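Local coordinates for protein endoglucanase A (Clostridium cellulolyticum, PDB 1EDG) that hydrolyses internal beta-1,4-glucosidic bonds of cellulose, as an endoglucanase of glycoside hydrolase family 5 with a TIM-barrel catalytic domain, at residues A[217-222]-A[247-252]; A[21-26]-A[300-305]; A[202-207]-A[239-244]; A[230-235]-A[294-299]. All coordinates share one frame; numbering follows the deposited sequence.

Contact 1: A[217-222]-A[247-252]; sequences RYLMCP and NKIIVS
Tyr-218, Ile-250 and Lys-248 lose the most surface where 217-222 runs beside 247-252. The Lys-248 chain, bent at chi2 and again at chi4, lies obliquely across one face of the Tyr-218 ring. Its CD sits over the ring centre, 3.6 Å from the centroid of Tyr-218, in a CH-pi contact. The bend at chi4 carries NZ past the ring toward the phenol end, where one water joins Tyr-218 OH, Lys-248 NZ and the carbonyl O of Asn-247. The ring also stacks with Phe-25. Ile-250 comes to Tyr-218 at about a right angle, its CD1 3.8 Å from both CB and CD2 of the tyrosine. Farther along, CB of Ile-250 meets CG of Met-220 at 3.8 Å.

The backbones are neighbouring parallel strands of the eight-stranded TIM barrel, joined through helix 228-232 as a beta-alpha-beta unit, and their short axes cross at -36°. Backbone bonds alternate between the partners: Leu-219 N to Lys-248 O, Ile-250 N to Leu-219 O (2.8 Å and almost straight, 177°), Cys-221 N to Ile-250 O, and Ser-252 N to Cys-221 O. The first three donors arrive nearly along the C=O axis, whereas Ser-252 N stands above the carbonyl plane of Cys-221. Met-220 and Ile-250 share one face of the sheet with Ile-304 of the next strand. On the other face SG of Cys-221 meets CG2 of Ile-249 at 4.0 Å, and Leu-219 packs against Phe-203 and Val-204 of helix 187-209.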
loop_
_atom_site.group_PDB
_atom_site.type_symbol
_atom_site.label_atom_id
_atom_site.label_comp_id
_atom_site.label_asym_id
_atom_site.label_seq_id
_atom_site.Cartn_x
_atom_site.Cartn_y
_atom_site.Cartn_z
ATOM N N ARG A 217 -15.914 5.653 -7.860
ATOM C CA ARG A 217 -14.795 4.735 -7.648
ATOM C C ARG A 217 -14.431 4.574 -6.170
ATOM O O ARG A 217 -14.816 5.388 -5.335
ATOM C CB ARG A 217 -13.566 5.150 -8.482
ATOM C CG ARG A 217 -12.669 6.212 -7.872
ATOM C CD ARG A 217 -11.382 6.412 -8.696
ATOM N NE ARG A 217 -11.640 7.096 -9.965
ATOM C CZ ARG A 217 -11.771 6.489 -11.143
ATOM N NH1 ARG A 217 -11.655 5.166 -11.242
ATOM N NH2 ARG A 217 -12.076 7.199 -12.223
ATOM N N TYR A 218 -13.744 3.486 -5.843
ATOM C CA TYR A 218 -13.315 3.238 -4.470
ATOM C C TYR A 218 -12.106 4.114 -4.139
ATOM O O TYR A 218 -11.229 4.327 -4.990
ATOM C CB TYR A 218 -12.962 1.760 -4.276
ATOM C CG TYR A 218 -14.168 0.860 -4.174
ATOM C CD1 TYR A 218 -14.789 0.362 -5.316
ATOM C CD2 TYR A 218 -14.697 0.521 -2.930
ATOM C CE1 TYR A 218 -15.915 -0.455 -5.223
ATOM C CE2 TYR A 218 -15.819 -0.288 -2.824
ATOM C CZ TYR A 218 -16.422 -0.773 -3.969
ATOM O OH TYR A 218 -17.533 -1.575 -3.859
ATOM N N LEU A 219 -12.073 4.630 -2.913
ATOM C CA LEU A 219 -10.988 5.480 -2.445
ATOM C C LEU A 219 -10.401 4.878 -1.168
ATOM O O LEU A 219 -11.133 4.307 -0.368
ATOM C CB LEU A 219 -11.518 6.895 -2.159
ATOM C CG LEU A 219 -12.269 7.598 -3.298
ATOM C CD1 LEU A 219 -12.789 8.960 -2.840
ATOM C CD2 LEU A 219 -11.357 7.765 -4.514
ATOM N N MET A 220 -9.090 5.004 -0.979
ATOM C CA MET A 220 -8.429 4.469 0.209
ATOM C C MET A 220 -7.930 5.586 1.118
ATOM O O MET A 220 -7.366 6.580 0.647
ATOM C CB MET A 220 -7.252 3.571 -0.187
ATOM C CG MET A 220 -7.660 2.231 -0.772
ATOM S SD MET A 220 -6.272 1.356 -1.559
ATOM C CE MET A 220 -5.210 1.009 -0.147
ATOM N N CYS A 221 -8.102 5.391 2.425
ATOM C CA CYS A 221 -7.681 6.371 3.416
ATOM C C CYS A 221 -6.964 5.719 4.595
ATOM O O CYS A 221 -7.472 4.756 5.180
ATOM C CB CYS A 221 -8.897 7.135 3.955
ATOM S SG CYS A 221 -9.821 8.047 2.715
ATOM N N PRO A 222 -5.737 6.175 4.907
ATOM C CA PRO A 222 -4.950 5.646 6.017
ATOM C C PRO A 222 -5.119 6.535 7.257
ATOM O O PRO A 222 -5.649 7.655 7.166
ATOM C CB PRO A 222 -3.521 5.754 5.495
ATOM C CG PRO A 222 -3.560 7.041 4.746
ATOM C CD PRO A 222 -4.880 6.970 3.997
ATOM N N ASN A 247 -20.626 2.826 1.171
ATOM C CA ASN A 247 -19.472 1.978 1.464
ATOM C C ASN A 247 -18.408 1.973 0.359
ATOM O O ASN A 247 -17.947 0.909 -0.059
ATOM C CB ASN A 247 -19.976 0.546 1.730
ATOM C CG ASN A 247 -18.997 -0.290 2.524
ATOM O OD1 ASN A 247 -18.256 0.220 3.356
ATOM N ND2 ASN A 247 -19.031 -1.600 2.303
ATOM N N LYS A 248 -18.024 3.159 -0.117
ATOM C CA LYS A 248 -17.009 3.270 -1.171
ATOM C C LYS A 248 -15.631 3.701 -0.652
ATOM O O LYS A 248 -14.734 4.002 -1.443
ATOM C CB LYS A 248 -17.470 4.230 -2.272
ATOM C CG LYS A 248 -18.542 3.661 -3.184
ATOM C CD LYS A 248 -18.013 2.454 -3.934
ATOM C CE LYS A 248 -19.028 1.914 -4.917
ATOM N NZ LYS A 248 -20.187 1.319 -4.210
ATOM N N ILE A 249 -15.468 3.744 0.669
ATOM C CA ILE A 249 -14.195 4.146 1.273
ATOM C C ILE A 249 -13.534 2.929 1.918
ATOM O O ILE A 249 -14.143 2.231 2.735
ATOM C CB ILE A 249 -14.371 5.270 2.350
ATOM C CG1 ILE A 249 -15.128 6.478 1.769
ATOM C CG2 ILE A 249 -13.010 5.700 2.886
ATOM C CD1 ILE A 249 -14.455 7.126 0.589
ATOM N N ILE A 250 -12.288 2.679 1.534
ATOM C CA ILE A 250 -11.507 1.551 2.030
ATOM C C ILE A 250 -10.429 2.036 3.005
ATOM O O ILE A 250 -9.735 3.022 2.730
ATOM C CB ILE A 250 -10.806 0.822 0.849
ATOM C CG1 ILE A 250 -11.838 0.351 -0.171
ATOM C CG2 ILE A 250 -9.980 -0.357 1.354
ATOM C CD1 ILE A 250 -11.222 -0.178 -1.453
ATOM N N VAL A 251 -10.287 1.351 4.135
ATOM C CA VAL A 251 -9.271 1.705 5.121
ATOM C C VAL A 251 -7.936 1.097 4.674
ATOM O O VAL A 251 -7.876 -0.077 4.288
ATOM C CB VAL A 251 -9.626 1.149 6.522
ATOM C CG1 VAL A 251 -8.580 1.565 7.542
ATOM C CG2 VAL A 251 -11.011 1.625 6.934
ATOM N N SER A 252 -6.873 1.888 4.752
ATOM C CA SER A 252 -5.545 1.445 4.361
ATOM C C SER A 252 -4.634 1.251 5.570
ATOM O O SER A 252 -4.548 2.130 6.431
ATOM C CB SER A 252 -4.923 2.487 3.427
ATOM O OG SER A 252 -3.567 2.181 3.145
HETATM O O HOH W 1 -19.456 -0.802 -1.929
#

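Contact 2: A[21-26]-A[300-305]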
loop_
_atom_site.group_PDB
_atom_site.type_symbol
_atom_site.label_atom_id
_atom_site.label_comp_id
_atom_site.label_asym_id
_atom_site.label_seq_id
_atom_site.Cartn_x
_atom_site.Cartn_y
_atom_site.Cartn_z
ATOM N N ASP A 21 -21.294 -5.408 -1.500
ATOM C CA ASP A 21 -20.467 -4.949 -2.610
ATOM C C ASP A 21 -19.027 -4.651 -2.237
ATOM O O ASP A 21 -18.107 -5.066 -2.948
ATOM C CB ASP A 21 -21.075 -3.710 -3.266
ATOM C CG ASP A 21 -22.294 -4.028 -4.116
ATOM O OD1 ASP A 21 -22.499 -5.207 -4.497
ATOM O OD2 ASP A 21 -23.048 -3.081 -4.407
ATOM N N GLY A 22 -18.832 -3.947 -1.126
ATOM C CA GLY A 22 -17.497 -3.594 -0.681
ATOM C C GLY A 22 -16.589 -4.777 -0.403
ATOM O O GLY A 22 -15.468 -4.833 -0.918
ATOM N N MET A 23 -17.054 -5.732 0.397
ATOM C CA MET A 23 -16.248 -6.907 0.730
ATOM C C MET A 23 -16.016 -7.789 -0.497
ATOM O O MET A 23 -14.954 -8.393 -0.633
ATOM C CB MET A 23 -16.892 -7.712 1.866
ATOM C CG MET A 23 -17.159 -6.902 3.138
ATOM S SD MET A 23 -15.697 -5.991 3.725
ATOM C CE MET A 23 -14.628 -7.318 4.234
ATOM N N ASN A 24 -17.002 -7.861 -1.388
ATOM C CA ASN A 24 -16.873 -8.660 -2.607
ATOM C C ASN A 24 -15.883 -8.007 -3.574
ATOM O O ASN A 24 -15.149 -8.696 -4.293
ATOM C CB ASN A 24 -18.235 -8.865 -3.284
ATOM C CG ASN A 24 -19.079 -9.930 -2.586
ATOM O OD1 ASN A 24 -18.574 -10.979 -2.194
ATOM N ND2 ASN A 24 -20.357 -9.649 -2.409
ATOM N N PHE A 25 -15.840 -6.677 -3.568
ATOM C CA PHE A 25 -14.913 -5.940 -4.429
ATOM C C PHE A 25 -13.479 -6.310 -4.023
ATOM O O PHE A 25 -12.649 -6.663 -4.868
ATOM C CB PHE A 25 -15.141 -4.435 -4.284
ATOM C CG PHE A 25 -14.172 -3.594 -5.068
ATOM C CD1 PHE A 25 -14.337 -3.413 -6.436
ATOM C CD2 PHE A 25 -13.098 -2.970 -4.434
ATOM C CE1 PHE A 25 -13.444 -2.615 -7.168
ATOM C CE2 PHE A 25 -12.201 -2.174 -5.149
ATOM C CZ PHE A 25 -12.375 -1.997 -6.516
ATOM N N VAL A 26 -13.206 -6.268 -2.721
ATOM C CA VAL A 26 -11.884 -6.608 -2.195
ATOM C C VAL A 26 -11.475 -8.056 -2.532
ATOM O O VAL A 26 -10.321 -8.315 -2.891
ATOM C CB VAL A 26 -11.810 -6.323 -0.663
ATOM C CG1 VAL A 26 -10.573 -6.947 -0.043
ATOM C CG2 VAL A 26 -11.788 -4.824 -0.434
ATOM N N GLY A 300 -18.438 -5.397 7.623
ATOM C CA GLY A 300 -18.580 -5.126 6.201
ATOM C C GLY A 300 -17.909 -3.893 5.612
ATOM O O GLY A 300 -18.294 -3.449 4.523
ATOM N N ILE A 301 -16.953 -3.310 6.333
ATOM C CA ILE A 301 -16.214 -2.141 5.842
ATOM C C ILE A 301 -14.882 -2.698 5.346
ATOM O O ILE A 301 -14.147 -3.335 6.108
ATOM C CB ILE A 301 -15.990 -1.100 6.961
ATOM C CG1 ILE A 301 -17.344 -0.545 7.417
ATOM C CG2 ILE A 301 -15.114 0.049 6.456
ATOM C CD1 ILE A 301 -17.287 0.162 8.724
ATOM N N PRO A 302 -14.569 -2.494 4.052
ATOM C CA PRO A 302 -13.317 -3.007 3.485
ATOM C C PRO A 302 -12.019 -2.407 4.022
ATOM O O PRO A 302 -11.937 -1.200 4.291
ATOM C CB PRO A 302 -13.497 -2.760 1.988
ATOM C CG PRO A 302 -14.360 -1.559 1.935
ATOM C CD PRO A 302 -15.363 -1.786 3.029
ATOM N N VAL A 303 -11.011 -3.272 4.157
ATOM C CA VAL A 303 -9.677 -2.897 4.622
ATOM C C VAL A 303 -8.639 -3.599 3.731
ATOM O O VAL A 303 -8.807 -4.767 3.353
ATOM C CB VAL A 303 -9.430 -3.332 6.090
ATOM C CG1 VAL A 303 -8.024 -2.913 6.533
ATOM C CG2 VAL A 303 -10.473 -2.722 7.024
ATOM N N ILE A 304 -7.584 -2.871 3.380
ATOM C CA ILE A 304 -6.519 -3.418 2.552
ATOM C C ILE A 304 -5.174 -3.198 3.237
ATOM O O ILE A 304 -4.891 -2.096 3.716
ATOM C CB ILE A 304 -6.471 -2.734 1.143
ATOM C CG1 ILE A 304 -7.657 -3.169 0.280
ATOM C CG2 ILE A 304 -5.156 -3.051 0.432
ATOM C CD1 ILE A 304 -7.719 -2.465 -1.066
ATOM N N ILE A 305 -4.398 -4.270 3.381
ATOM C CA ILE A 305 -3.050 -4.162 3.938
ATOM C C ILE A 305 -2.228 -3.863 2.672
ATOM O O ILE A 305 -1.881 -4.773 1.905
ATOM C CB ILE A 305 -2.583 -5.479 4.619
ATOM C CG1 ILE A 305 -3.425 -5.751 5.875
ATOM C CG2 ILE A 305 -1.103 -5.386 5.002
ATOM C CD1 ILE A 305 -3.120 -7.066 6.570
#
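The side chain of Met-23 leaves helix 21-29 with CG anti to its carbonyl carbon and then bends twice, at chi2 (-51°) and chi3 (-68°), so that the thioether curls against the backbone of 300-305. From CB the chain turns so that CG comes 3.8 Å from CA of Gly-300. SD then lies along the turn, 3.6 Å from C of Gly-300 and 3.7 Å from N of Pro-302, and CE continues to Thr-297 on helix 279-297. The sulfur therefore rests on peptide atoms more than on side chains.

One turn later Val-26 brings CG2 obliquely onto the proline ring, 3.6 Å from CB of Pro-302. Gly-22, just before Met-23 in the helix, faces the same proline with its backbone, its O 4.1 Å from CB of Pro-302. No hydrogen bond crosses between the segments, and the contact is buried and made by van der Waals packing alone. Gly-300, with positive phi (82°), is the C-prime residue of a Schellman motif that ends helix 279-297, and its O accepts from Asn-20 and Asn-247. Helix 21-29 thus packs across the turn between helix 279-297 and strand 303-308, while Val-26 also touches Leu-336 of the adjoining strand 336-339.

Contact 3: A[202-207]-A[239-244]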
loop_
_atom_site.group_PDB
_atom_site.type_symbol
_atom_site.label_atom_id
_atom_site.label_comp_id
_atom_site.label_asym_id
_atom_site.label_seq_id
_atom_site.Cartn_x
_atom_site.Cartn_y
_atom_site.Cartn_z
ATOM N N ASP A 202 -10.640 16.255 2.517
ATOM C CA ASP A 202 -10.383 17.122 1.360
ATOM C C ASP A 202 -10.124 16.286 0.100
ATOM O O ASP A 202 -10.600 16.622 -0.983
ATOM C CB ASP A 202 -9.190 18.049 1.627
ATOM C CG ASP A 202 -9.485 19.095 2.698
ATOM O OD1 ASP A 202 -10.636 19.578 2.772
ATOM O OD2 ASP A 202 -8.565 19.435 3.471
ATOM N N PHE A 203 -9.360 15.205 0.262
ATOM C CA PHE A 203 -9.035 14.279 -0.827
ATOM C C PHE A 203 -10.328 13.723 -1.432
ATOM O O PHE A 203 -10.533 13.782 -2.649
ATOM C CB PHE A 203 -8.136 13.155 -0.278
ATOM C CG PHE A 203 -8.196 11.863 -1.057
ATOM C CD1 PHE A 203 -7.859 11.820 -2.407
ATOM C CD2 PHE A 203 -8.578 10.686 -0.422
ATOM C CE1 PHE A 203 -7.900 10.617 -3.117
ATOM C CE2 PHE A 203 -8.623 9.477 -1.117
ATOM C CZ PHE A 203 -8.283 9.441 -2.471
ATOM N N VAL A 204 -11.207 13.211 -0.572
ATOM C CA VAL A 204 -12.484 12.656 -1.019
ATOM C C VAL A 204 -13.347 13.712 -1.723
ATOM O O VAL A 204 -13.835 13.489 -2.832
ATOM C CB VAL A 204 -13.270 12.036 0.174
ATOM C CG1 VAL A 204 -14.648 11.560 -0.277
ATOM C CG2 VAL A 204 -12.479 10.876 0.771
ATOM N N ASN A 205 -13.509 14.874 -1.094
ATOM C CA ASN A 205 -14.313 15.951 -1.672
ATOM C C ASN A 205 -13.835 16.375 -3.051
ATOM O O ASN A 205 -14.645 16.544 -3.968
ATOM C CB ASN A 205 -14.349 17.162 -0.738
ATOM C CG ASN A 205 -15.185 16.910 0.504
ATOM O OD1 ASN A 205 -15.952 15.951 0.556
ATOM N ND2 ASN A 205 -15.033 17.759 1.508
ATOM N N THR A 206 -12.523 16.529 -3.198
ATOM C CA THR A 206 -11.927 16.938 -4.470
ATOM C C THR A 206 -12.191 15.923 -5.586
ATOM O O THR A 206 -12.611 16.289 -6.685
ATOM C CB THR A 206 -10.407 17.161 -4.314
ATOM O OG1 THR A 206 -10.183 18.191 -3.344
ATOM C CG2 THR A 206 -9.771 17.565 -5.640
ATOM N N VAL A 207 -11.947 14.647 -5.304
ATOM C CA VAL A 207 -12.167 13.604 -6.299
ATOM C C VAL A 207 -13.647 13.500 -6.696
ATOM O O VAL A 207 -13.983 13.476 -7.883
ATOM C CB VAL A 207 -11.642 12.231 -5.788
ATOM C CG1 VAL A 207 -11.993 11.121 -6.769
ATOM C CG2 VAL A 207 -10.129 12.297 -5.586
ATOM N N PRO A 239 -14.021 9.521 6.318
ATOM C CA PRO A 239 -14.532 10.682 5.580
ATOM C C PRO A 239 -16.005 10.568 5.175
ATOM O O PRO A 239 -16.503 9.474 4.904
ATOM C CB PRO A 239 -13.651 10.711 4.324
ATOM C CG PRO A 239 -12.418 9.984 4.731
ATOM C CD PRO A 239 -12.945 8.860 5.561
ATOM N N ASN A 240 -16.680 11.711 5.116
ATOM C CA ASN A 240 -18.073 11.780 4.698
ATOM C C ASN A 240 -18.048 11.725 3.169
ATOM O O ASN A 240 -17.338 12.505 2.531
ATOM C CB ASN A 240 -18.695 13.110 5.156
ATOM C CG ASN A 240 -20.147 13.253 4.732
ATOM O OD1 ASN A 240 -20.465 13.972 3.782
ATOM N ND2 ASN A 240 -21.037 12.569 5.440
ATOM N N ASP A 241 -18.797 10.799 2.584
ATOM C CA ASP A 241 -18.839 10.652 1.132
ATOM C C ASP A 241 -20.128 11.284 0.599
ATOM O O ASP A 241 -21.051 11.563 1.370
ATOM C CB ASP A 241 -18.778 9.159 0.766
ATOM C CG ASP A 241 -18.244 8.905 -0.641
ATOM O OD1 ASP A 241 -18.010 9.867 -1.400
ATOM O OD2 ASP A 241 -18.060 7.722 -0.999
ATOM N N ILE A 242 -20.186 11.539 -0.705
ATOM C CA ILE A 242 -21.384 12.126 -1.300
ATOM C C ILE A 242 -22.589 11.216 -1.130
ATOM O O ILE A 242 -22.461 9.987 -1.089
ATOM C CB ILE A 242 -21.233 12.404 -2.811
ATOM C CG1 ILE A 242 -20.820 11.130 -3.552
ATOM C CG2 ILE A 242 -20.276 13.551 -3.042
ATOM C CD1 ILE A 242 -20.775 11.283 -5.049
ATOM N N SER A 243 -23.763 11.827 -1.047
ATOM C CA SER A 243 -25.009 11.086 -0.903
ATOM C C SER A 243 -25.158 10.209 -2.143
ATOM O O SER A 243 -24.713 10.583 -3.231
ATOM C CB SER A 243 -26.177 12.070 -0.811
ATOM O OG SER A 243 -25.827 13.189 -0.005
ATOM N N GLY A 244 -25.742 9.031 -1.987
ATOM C CA GLY A 244 -25.905 8.165 -3.136
ATOM C C GLY A 244 -24.833 7.100 -3.159
ATOM O O GLY A 244 -25.028 6.032 -3.742
HETATM O O HOH W 2 -17.742 13.960 -0.157
#
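Apolar contact between the helical segment 202-207 and the extended segment 239-244 rests on Val-204. This side chain points toward the loop, and its two methyls divide the work. CG2, anti to the carbonyl carbon, meets the ring of Pro-239 at about a right angle, with 3.7 Å to CB of Pro-239. CG1, anti to the backbone N (chi1 175°), turns to polar neighbours instead, lying 3.9 Å from OD1 of Asp-241 and 4.0 Å from the carbonyl O of Asn-240.

Polar contact across the segments passes through water. A single molecule donates to OD1 of Asn-205 at 2.8 Å and to O of Asn-240 at 3.1 Å, bridging a helix side chain to the loop backbone at the protein surface.

Hydrogen bonds within the loop and charges beyond it fix Asp-241. Its OD1 accepts the backbone N of Ile-242 at 2.8 Å, from above the carboxylate plane and with a bent angle of 137°. OD2 forms a salt bridge with Arg-208, one turn farther along the same helix, and a hydrogen bond with Asn-245. The loop is tied to the helix again by Asn-240 N, which bonds to Gln-201.

In the TIM barrel the outer helix 187-209 precedes strand 219-222, and the loop leads from helix 228-232 into the next strand, 249-254. Their meeting is the packing of an outer-layer helix against the connection entering the neighbouring strand.

Contact 4: A[230-235]-A[294-299]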
loop_
_atom_site.group_PDB
_atom_site.type_symbol
_atom_site.label_atom_id
_atom_site.label_comp_id
_atom_site.label_asym_id
_atom_site.label_seq_id
_atom_site.Cartn_x
_atom_site.Cartn_y
_atom_site.Cartn_z
ATOM N N GLY A 230 -3.440 3.446 14.047
ATOM C CA GLY A 230 -3.850 4.728 13.510
ATOM C C GLY A 230 -5.258 4.663 12.940
ATOM O O GLY A 230 -5.972 5.665 12.900
ATOM N N ALA A 231 -5.665 3.477 12.499
ATOM C CA ALA A 231 -6.990 3.302 11.923
ATOM C C ALA A 231 -8.038 2.824 12.928
ATOM O O ALA A 231 -9.232 3.071 12.745
ATOM C CB ALA A 231 -6.920 2.338 10.738
ATOM N N THR A 232 -7.604 2.139 13.981
ATOM C CA THR A 232 -8.544 1.622 14.966
ATOM C C THR A 232 -8.802 2.500 16.190
ATOM O O THR A 232 -9.787 2.282 16.900
ATOM C CB THR A 232 -8.160 0.197 15.424
ATOM O OG1 THR A 232 -6.843 0.204 15.985
ATOM C CG2 THR A 232 -8.208 -0.772 14.245
ATOM N N ASN A 233 -7.937 3.481 16.443
ATOM C CA ASN A 233 -8.122 4.353 17.603
ATOM C C ASN A 233 -9.390 5.205 17.471
ATOM O O ASN A 233 -9.905 5.424 16.368
ATOM C CB ASN A 233 -6.885 5.234 17.858
ATOM C CG ASN A 233 -6.779 6.402 16.891
ATOM O OD1 ASN A 233 -7.453 7.422 17.054
ATOM N ND2 ASN A 233 -5.925 6.265 15.881
ATOM N N ASP A 234 -9.872 5.701 18.604
ATOM C CA ASP A 234 -11.091 6.498 18.646
ATOM C C ASP A 234 -11.054 7.830 17.911
ATOM O O ASP A 234 -12.101 8.342 17.525
ATOM C CB ASP A 234 -11.522 6.713 20.100
ATOM C CG ASP A 234 -11.804 5.404 20.826
ATOM O OD1 ASP A 234 -12.467 4.518 20.238
ATOM O OD2 ASP A 234 -11.355 5.265 21.985
ATOM N N TYR A 235 -9.865 8.397 17.729
ATOM C CA TYR A 235 -9.732 9.680 17.037
ATOM C C TYR A 235 -9.866 9.591 15.516
ATOM O O TYR A 235 -10.115 10.605 14.854
ATOM C CB TYR A 235 -8.409 10.357 17.405
ATOM C CG TYR A 235 -8.320 10.736 18.861
ATOM C CD1 TYR A 235 -9.127 11.745 19.384
ATOM C CD2 TYR A 235 -7.465 10.058 19.730
ATOM C CE1 TYR A 235 -9.093 12.067 20.741
ATOM C CE2 TYR A 235 -7.420 10.369 21.089
ATOM C CZ TYR A 235 -8.240 11.374 21.586
ATOM O OH TYR A 235 -8.226 11.684 22.925
ATOM N N ASN A 294 -12.619 -6.932 14.112
ATOM C CA ASN A 294 -13.629 -6.451 15.043
ATOM C C ASN A 294 -14.142 -5.055 14.741
ATOM O O ASN A 294 -15.344 -4.799 14.810
ATOM C CB ASN A 294 -13.100 -6.511 16.475
ATOM C CG ASN A 294 -12.837 -7.934 16.936
ATOM O OD1 ASN A 294 -13.520 -8.872 16.517
ATOM N ND2 ASN A 294 -11.843 -8.103 17.799
ATOM N N LYS A 295 -13.234 -4.167 14.360
ATOM C CA LYS A 295 -13.600 -2.792 14.080
ATOM C C LYS A 295 -14.171 -2.546 12.688
ATOM O O LYS A 295 -15.067 -1.715 12.519
ATOM C CB LYS A 295 -12.384 -1.888 14.320
ATOM C CG LYS A 295 -12.642 -0.400 14.163
ATOM C CD LYS A 295 -13.687 0.088 15.148
ATOM C CE LYS A 295 -13.918 1.592 15.026
ATOM N NZ LYS A 295 -12.723 2.387 15.454
ATOM N N TYR A 296 -13.700 -3.293 11.697
ATOM C CA TYR A 296 -14.141 -3.052 10.332
ATOM C C TYR A 296 -14.709 -4.188 9.497
ATOM O O TYR A 296 -15.888 -4.155 9.130
ATOM C CB TYR A 296 -13.016 -2.386 9.523
ATOM C CG TYR A 296 -12.610 -1.013 10.016
ATOM C CD1 TYR A 296 -13.494 0.062 9.935
ATOM C CD2 TYR A 296 -11.347 -0.788 10.570
ATOM C CE1 TYR A 296 -13.140 1.324 10.394
ATOM C CE2 TYR A 296 -10.976 0.482 11.034
ATOM C CZ TYR A 296 -11.886 1.529 10.941
ATOM O OH TYR A 296 -11.567 2.788 11.387
ATOM N N THR A 297 -13.879 -5.172 9.156
ATOM C CA THR A 297 -14.339 -6.241 8.270
ATOM C C THR A 297 -15.527 -7.080 8.743
ATOM O O THR A 297 -16.380 -7.441 7.931
ATOM C CB THR A 297 -13.174 -7.118 7.747
ATOM O OG1 THR A 297 -12.514 -7.758 8.841
ATOM C CG2 THR A 297 -12.162 -6.254 6.998
ATOM N N SER A 298 -15.629 -7.329 10.047
ATOM C CA SER A 298 -16.762 -8.100 10.571
ATOM C C SER A 298 -18.062 -7.327 10.324
ATOM O O SER A 298 -19.147 -7.916 10.244
ATOM C CB SER A 298 -16.603 -8.375 12.070
ATOM O OG SER A 298 -16.639 -7.173 12.823
ATOM N N ARG A 299 -17.931 -6.006 10.202
ATOM C CA ARG A 299 -19.054 -5.116 9.967
ATOM C C ARG A 299 -19.222 -4.765 8.496
ATOM O O ARG A 299 -20.020 -3.883 8.156
ATOM C CB ARG A 299 -18.879 -3.827 10.776
ATOM C CG ARG A 299 -18.779 -4.023 12.274
ATOM C CD ARG A 299 -18.393 -2.715 12.958
ATOM N NE ARG A 299 -19.259 -1.609 12.553
ATOM C CZ ARG A 299 -18.822 -0.436 12.108
ATOM N NH1 ARG A 299 -17.519 -0.198 12.009
ATOM N NH2 ARG A 299 -19.686 0.501 11.750
HETATM O O HOH W 3 -12.528 5.289 14.815
#
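Lys-295 leaves its helix with CG anti to the backbone N (chi1 -176°) and bends at chi2 and chi4, whereas Tyr-296 takes chi1 -64°, setting CG anti to its carbonyl carbon. Both side chains are thereby directed at the end of helix 228-232. CG of Lys-295 passes 3.6 Å above the Tyr-296 ring plane, offset toward the rim, so the two chains run on together toward 230-235.

The phenol makes the shortest hydrogen bond across the contact: Tyr-296 OH donates to O of Ala-231 at 2.7 Å. That oxygen lies at the ring edge, in the plane of the ring, while the hydroxyl stands somewhat above the carbonyl plane of Ala-231. Lys-295 NZ makes only a weak bond, 3.3 Å to O of Thr-232. A water links the same NZ, at 3.0 Å, to O of Asn-233, so the ammonium serves two successive carbonyls, one directly and one through the solvent molecule. Apolar contact is loose: CG2 of Thr-232 is 4.3 Å from CB of Lys-295. Tyr-296 is buried and also touches Val-251 and Val-303 on the barrel strands.

Within 294-299, the carbonyl O of Lys-295 accepts Arg-299 NH1 at 2.9 Å, in the guanidinium plane and nearly along the C=O axis.

Ala-231 and Thr-232 present the last carbonyls of helix 228-232, where the dipole would probably favour donors and positive charge; Asn-233, just past it, adds an acceptor through the water. The phenol and the ammonium supply both, and Asp-234, 5.2 Å from NZ of Lys-295 at its OD1, probably adds a modest attraction.

In the fold
All four contacts belong to one TIM barrel. Contact 1 pairs its fifth and sixth strands, and contact 2 reaches the seventh, 303-308, which bonds to 249-254 through Val-251 O and Ile-304 N; their centres lie about 9 Å apart. Contact 3, about 10 Å from contact 1, adds helix 187-209 outside strand 219-222, and contact 4, about 13 Å from contacts 1 and 2, adds helices 228-232 and 279-297. Contacts 3 and 4 are farthest apart, about 20 Å. Along the chain contacts 1, 3 and 4 interleave, all nested within the loop closed by contact 2, which brings the N-terminal helix 21-29 against the barrel of the catalytic domain.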